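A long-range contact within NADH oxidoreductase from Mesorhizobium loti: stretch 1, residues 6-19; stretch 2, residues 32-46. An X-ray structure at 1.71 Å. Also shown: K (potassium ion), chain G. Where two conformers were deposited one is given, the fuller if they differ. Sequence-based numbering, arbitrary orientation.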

# COMPACT_ATOMS: atom_id res chain seq x y z
N THR A 6 20.69 5.61 -47.61
CA THR A 6 21.31 4.29 -47.63
C THR A 6 21.48 3.75 -46.24
O THR A 6 22.32 4.21 -45.49
N ILE A 7 20.65 2.76 -45.93
CA ILE A 7 20.63 2.06 -44.65
C ILE A 7 20.57 0.57 -45.00
O ILE A 7 19.89 0.24 -45.98
N PRO A 8 21.24 -0.36 -44.27
CA PRO A 8 21.09 -1.78 -44.63
C PRO A 8 19.64 -2.22 -44.63
O PRO A 8 18.81 -1.65 -43.89
N SER A 9 19.33 -3.25 -45.40
CA SER A 9 17.96 -3.74 -45.35
C SER A 9 17.87 -4.96 -44.42
O SER A 9 16.78 -5.36 -44.08
N GLU A 10 19.02 -5.53 -44.01
CA GLU A 10 19.05 -6.69 -43.12
C GLU A 10 19.96 -6.39 -41.94
O GLU A 10 20.92 -5.64 -42.08
N MSE A 11 19.67 -7.00 -40.81
CA MSE A 11 20.52 -6.80 -39.61
C MSE A 11 20.55 -8.02 -38.71
O MSE A 11 19.66 -8.87 -38.78
N LYS A 12 21.57 -8.11 -37.87
CA LYS A 12 21.60 -9.15 -36.86
C LYS A 12 20.93 -8.59 -35.61
O LYS A 12 20.96 -7.38 -35.38
N ALA A 13 20.27 -9.47 -34.83
CA ALA A 13 19.54 -9.07 -33.65
C ALA A 13 19.32 -10.25 -32.74
O ALA A 13 19.50 -11.39 -33.20
N LEU A 14 18.97 -10.00 -31.46
CA LEU A 14 18.62 -11.05 -30.47
C LEU A 14 17.12 -11.03 -30.37
O LEU A 14 16.55 -10.09 -29.80
N LEU A 15 16.49 -12.00 -31.04
CA LEU A 15 15.05 -12.05 -31.20
C LEU A 15 14.33 -12.80 -30.13
O LEU A 15 14.72 -13.91 -29.76
N LEU A 16 13.20 -12.24 -29.69
CA LEU A 16 12.36 -12.89 -28.68
C LEU A 16 11.80 -14.21 -29.20
O LEU A 16 11.26 -14.27 -30.30
N VAL A 17 11.94 -15.26 -28.38
CA VAL A 17 11.43 -16.58 -28.71
C VAL A 17 10.00 -16.67 -28.16
O VAL A 17 9.13 -17.31 -28.77
N GLY A 18 9.79 -16.03 -27.02
CA GLY A 18 8.50 -16.01 -26.35
C GLY A 18 7.58 -14.93 -26.87
O GLY A 18 8.03 -13.93 -27.44
N ASP A 19 6.28 -15.16 -26.71
CA ASP A 19 5.25 -14.21 -27.07
C ASP A 19 4.44 -13.85 -25.83
O ASP A 19 4.27 -14.71 -24.93
N ALA A 32 20.05 -18.95 -18.67
CA ALA A 32 20.40 -19.13 -20.07
C ALA A 32 19.63 -18.15 -20.95
O ALA A 32 18.53 -17.71 -20.56
N MSE A 33 20.18 -17.82 -22.13
CA MSE A 33 19.50 -16.93 -23.07
C MSE A 33 18.66 -17.71 -24.08
O MSE A 33 17.63 -17.20 -24.53
N GLU A 34 19.09 -18.94 -24.43
CA GLU A 34 18.48 -19.75 -25.48
C GLU A 34 17.00 -20.03 -25.30
O GLU A 34 16.32 -20.13 -26.32
N PRO A 35 16.42 -20.12 -24.08
CA PRO A 35 14.95 -20.31 -24.01
C PRO A 35 14.18 -19.06 -24.44
O PRO A 35 13.02 -19.15 -24.85
N TYR A 36 14.85 -17.90 -24.40
CA TYR A 36 14.20 -16.59 -24.53
C TYR A 36 14.58 -15.81 -25.73
O TYR A 36 13.81 -14.94 -26.16
N LEU A 37 15.80 -16.04 -26.26
CA LEU A 37 16.28 -15.24 -27.37
C LEU A 37 17.03 -16.11 -28.34
O LEU A 37 17.66 -17.09 -27.93
N GLU A 38 16.96 -15.74 -29.60
CA GLU A 38 17.71 -16.42 -30.64
C GLU A 38 18.38 -15.37 -31.49
O GLU A 38 17.78 -14.32 -31.78
N GLN A 39 19.63 -15.63 -31.86
CA GLN A 39 20.34 -14.72 -32.73
C GLN A 39 19.80 -14.95 -34.12
O GLN A 39 19.68 -16.10 -34.56
N GLY A 40 19.45 -13.89 -34.81
CA GLY A 40 18.94 -14.04 -36.16
C GLY A 40 19.27 -12.86 -37.03
O GLY A 40 19.78 -11.85 -36.55
N ARG A 41 19.02 -13.00 -38.32
CA ARG A 41 19.18 -11.93 -39.29
C ARG A 41 17.78 -11.61 -39.75
O ARG A 41 17.07 -12.52 -40.17
N ILE A 42 17.35 -10.36 -39.59
CA ILE A 42 16.00 -9.96 -39.94
C ILE A 42 16.03 -8.64 -40.68
O ILE A 42 17.02 -7.94 -40.65
N ALA A 43 14.91 -8.29 -41.31
CA ALA A 43 14.79 -7.02 -42.00
C ALA A 43 14.89 -5.86 -41.02
O ALA A 43 14.41 -5.93 -39.88
N VAL A 44 15.57 -4.79 -41.46
CA VAL A 44 15.67 -3.58 -40.68
C VAL A 44 14.28 -2.92 -40.70
O VAL A 44 13.69 -2.76 -41.76
N PRO A 45 13.72 -2.58 -39.52
CA PRO A 45 12.40 -1.94 -39.51
C PRO A 45 12.42 -0.51 -40.03
O PRO A 45 13.47 0.12 -40.10
N ALA A 46 11.24 -0.02 -40.40
CA ALA A 46 11.03 1.36 -40.81
C ALA A 46 10.38 2.13 -39.64
O ALA A 46 9.43 1.63 -39.02

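Two antiparallel strands, 10-16 and 37-43, form the frame of this contact, and paired backbone hydrogen bonds at Met-11 with Ile-42, Ala-13 with Gly-40 and Leu-15 with Glu-38 fix which side chains share a face. Alternation does the sorting: Met-11, Ala-13, Leu-15, Glu-38 and Ile-42 go to one face, Lys-12, Leu-14, Leu-16, Leu-37, Gln-39 and Arg-41 to the other.

Met-11, a selenomethionine, has the most surface covered. With chi1 p and the rest of the chain t, it extends so that its tip comes nearer the other strand than its root: CE lies 3.6 Å from Ile-42 CD1 and 3.7 Å from Pro-45 CD. Its CB, meanwhile, packs 3.7 Å from Val-44 CG2.

Leu-15 (m, t) comes next. Its CD1 reaches 3.6 Å from Ile-42 CG2, passing 4.0 Å from Gly-40 CA. Here the rule is one of space: a CB ideally built on Gly-40 would sit 2.8 Å from Leu-15 CD1, a clash, so the missing side chain is what leaves room for the leucine. Ile-42 (p, t) is thus touched by both Met-11 and Leu-15, with the small Ala-13 between them in sequence; Ala-13 CB stays 4.5 Å from Ile-42 CG1.

Val-44 (t) carries the packing beyond the strand and points toward stretch 1. Its CG2 meets Pro-8 O at 3.4 Å as well as Met-11, its CG1 lies 4.3 Å from Ile-7 CG2, and its backbone N donates to Ser-9 O at 2.9 Å, which anchors it there.

The other face mixes grease and charge. Leu-37 (m, t) places CD2 3.9 Å from Leu-16 CD2 and CD1 4.3 Å from Leu-14 CB, while Leu-14 CD1 touches Met-33 CE at 4.0 Å, the latter residue also a selenomethionine. Toward the opposite end of the strand pair, Arg-41 NE donates to Glu-10 OE2 at 2.8 Å in a salt bridge. The carboxylate oxygen lies near the guanidinium plane, at its edge, whereas Lys-12 N and Met-11 CA lie over one face. Lys-12 leads its own end away and is satisfied elsewhere in the structure.

At the other end Val-17 (t) points toward stretch 2, with CG1 3.5 Å from Pro-35 O and CG2 4.0 Å from Glu-38 CG. Water 1 donates to Leu-16 O (2.8 Å from its O) and to Glu-38 OE2 (2.6 Å), and water 2 links Gly-18 N to Tyr-36 O. The potassium ion is bound by Asp-19 O at 2.7 Å, outside the packing itself.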

# COMPACT_ATOMS: atom_id res chain seq x y z
CB THR A 6 22.65 4.30 -48.37
OG1 THR A 6 22.40 4.63 -49.73
CG2 THR A 6 23.39 2.95 -48.30
CB ILE A 7 19.40 2.56 -43.81
CG1 ILE A 7 19.61 4.02 -43.32
CG2 ILE A 7 19.06 1.65 -42.62
CD1 ILE A 7 18.48 4.93 -43.56
CB PRO A 8 21.82 -2.52 -43.50
CG PRO A 8 22.70 -1.53 -42.89
CD PRO A 8 22.12 -0.18 -43.10
CB SER A 9 17.43 -4.04 -46.75
OG SER A 9 18.23 -4.99 -47.41
CB GLU A 10 19.55 -7.91 -43.92
CG GLU A 10 19.47 -9.24 -43.21
CD GLU A 10 19.63 -10.42 -44.16
OE1 GLU A 10 18.92 -10.46 -45.19
OE2 GLU A 10 20.47 -11.29 -43.87
CB MSE A 11 19.98 -5.60 -38.80
CG MSE A 11 18.53 -5.85 -38.28
SE MSE A 11 17.97 -4.47 -37.13
CE MSE A 11 16.39 -5.26 -36.49
CB LYS A 12 23.01 -9.71 -36.57
CG LYS A 12 24.09 -8.73 -36.14
CD LYS A 12 25.40 -9.50 -35.92
CE LYS A 12 26.45 -8.75 -35.13
NZ LYS A 12 27.00 -7.59 -35.87
CB ALA A 13 18.19 -8.46 -34.05
CB LEU A 14 19.30 -10.79 -29.11
CG LEU A 14 20.81 -10.61 -29.14
CD1 LEU A 14 21.34 -10.38 -27.75
CD2 LEU A 14 21.52 -11.82 -29.82
CB LEU A 15 14.71 -12.70 -32.53
CG LEU A 15 15.51 -12.20 -33.72
CD1 LEU A 15 15.21 -13.06 -34.93
CD2 LEU A 15 15.22 -10.73 -33.99
CB LEU A 16 11.21 -11.98 -28.29
CG LEU A 16 11.61 -10.76 -27.52
CD1 LEU A 16 10.55 -9.70 -27.65
CD2 LEU A 16 11.93 -11.10 -26.06
CB VAL A 17 12.38 -17.65 -28.11
CG1 VAL A 17 11.78 -19.05 -28.10
CG2 VAL A 17 13.71 -17.65 -28.84
CB ASP A 19 4.35 -14.80 -28.18
CG ASP A 19 3.57 -13.72 -28.89
OD1 ASP A 19 4.19 -12.73 -29.34
OD2 ASP A 19 2.33 -13.82 -28.94
CB ALA A 32 20.09 -20.56 -20.51
CB MSE A 33 20.52 -16.08 -23.84
CG MSE A 33 21.30 -15.16 -22.95
SE MSE A 33 20.50 -13.46 -22.84
CE MSE A 33 21.31 -12.55 -24.34
CB GLU A 34 19.22 -21.07 -25.67
CG GLU A 34 20.66 -20.89 -26.15
CD GLU A 34 21.70 -20.67 -25.07
OE1 GLU A 34 21.34 -20.49 -23.88
OE2 GLU A 34 22.90 -20.62 -25.43
CB PRO A 35 14.70 -20.52 -22.50
CG PRO A 35 16.04 -20.79 -21.88
CD PRO A 35 17.03 -20.09 -22.73
CB TYR A 36 14.54 -15.73 -23.30
CG TYR A 36 14.33 -16.47 -22.00
CD1 TYR A 36 13.07 -16.93 -21.64
CD2 TYR A 36 15.41 -16.79 -21.18
CE1 TYR A 36 12.88 -17.67 -20.48
CE2 TYR A 36 15.23 -17.56 -20.02
CZ TYR A 36 13.97 -17.99 -19.68
OH TYR A 36 13.78 -18.71 -18.52
CB LEU A 37 17.23 -14.14 -26.84
CG LEU A 37 16.62 -13.04 -25.96
CD1 LEU A 37 17.70 -12.18 -25.38
CD2 LEU A 37 15.66 -12.18 -26.76
CB GLU A 38 16.84 -17.34 -31.49
CG GLU A 38 15.68 -16.67 -32.21
CD GLU A 38 14.96 -17.56 -33.20
OE1 GLU A 38 15.61 -18.44 -33.80
OE2 GLU A 38 13.73 -17.38 -33.38
CB GLN A 39 21.86 -14.95 -32.63
CG GLN A 39 22.64 -13.91 -33.46
CD GLN A 39 24.10 -14.24 -33.55
OE1 GLN A 39 24.75 -14.59 -32.56
NE2 GLN A 39 24.65 -14.09 -34.75
CB ARG A 41 20.09 -12.36 -40.47
CG ARG A 41 21.57 -12.50 -40.10
CD ARG A 41 22.49 -12.44 -41.32
NE ARG A 41 22.53 -11.10 -41.93
CZ ARG A 41 23.28 -10.09 -41.49
NH1 ARG A 41 24.06 -10.26 -40.42
NH2 ARG A 41 23.24 -8.91 -42.08
CB ILE A 42 15.09 -9.86 -38.67
CG1 ILE A 42 15.60 -8.83 -37.65
CG2 ILE A 42 14.87 -11.24 -38.00
CD1 ILE A 42 14.45 -8.31 -36.72
CB ALA A 43 13.46 -6.95 -42.74
CB VAL A 44 16.79 -2.64 -41.21
CG1 VAL A 44 16.75 -1.28 -40.52
CG2 VAL A 44 18.17 -3.30 -41.03
CB PRO A 45 12.01 -1.98 -38.03
CG PRO A 45 13.37 -1.83 -37.31
CD PRO A 45 14.27 -2.71 -38.15
CB ALA A 46 10.12 1.41 -42.04
K K G . 2.58 -16.52 -23.94
O HOH W 1 11.91 -15.70 -32.65
O HOH W 2 11.33 -14.56 -25.05
O HOH W 3 0.99 -15.35 -25.73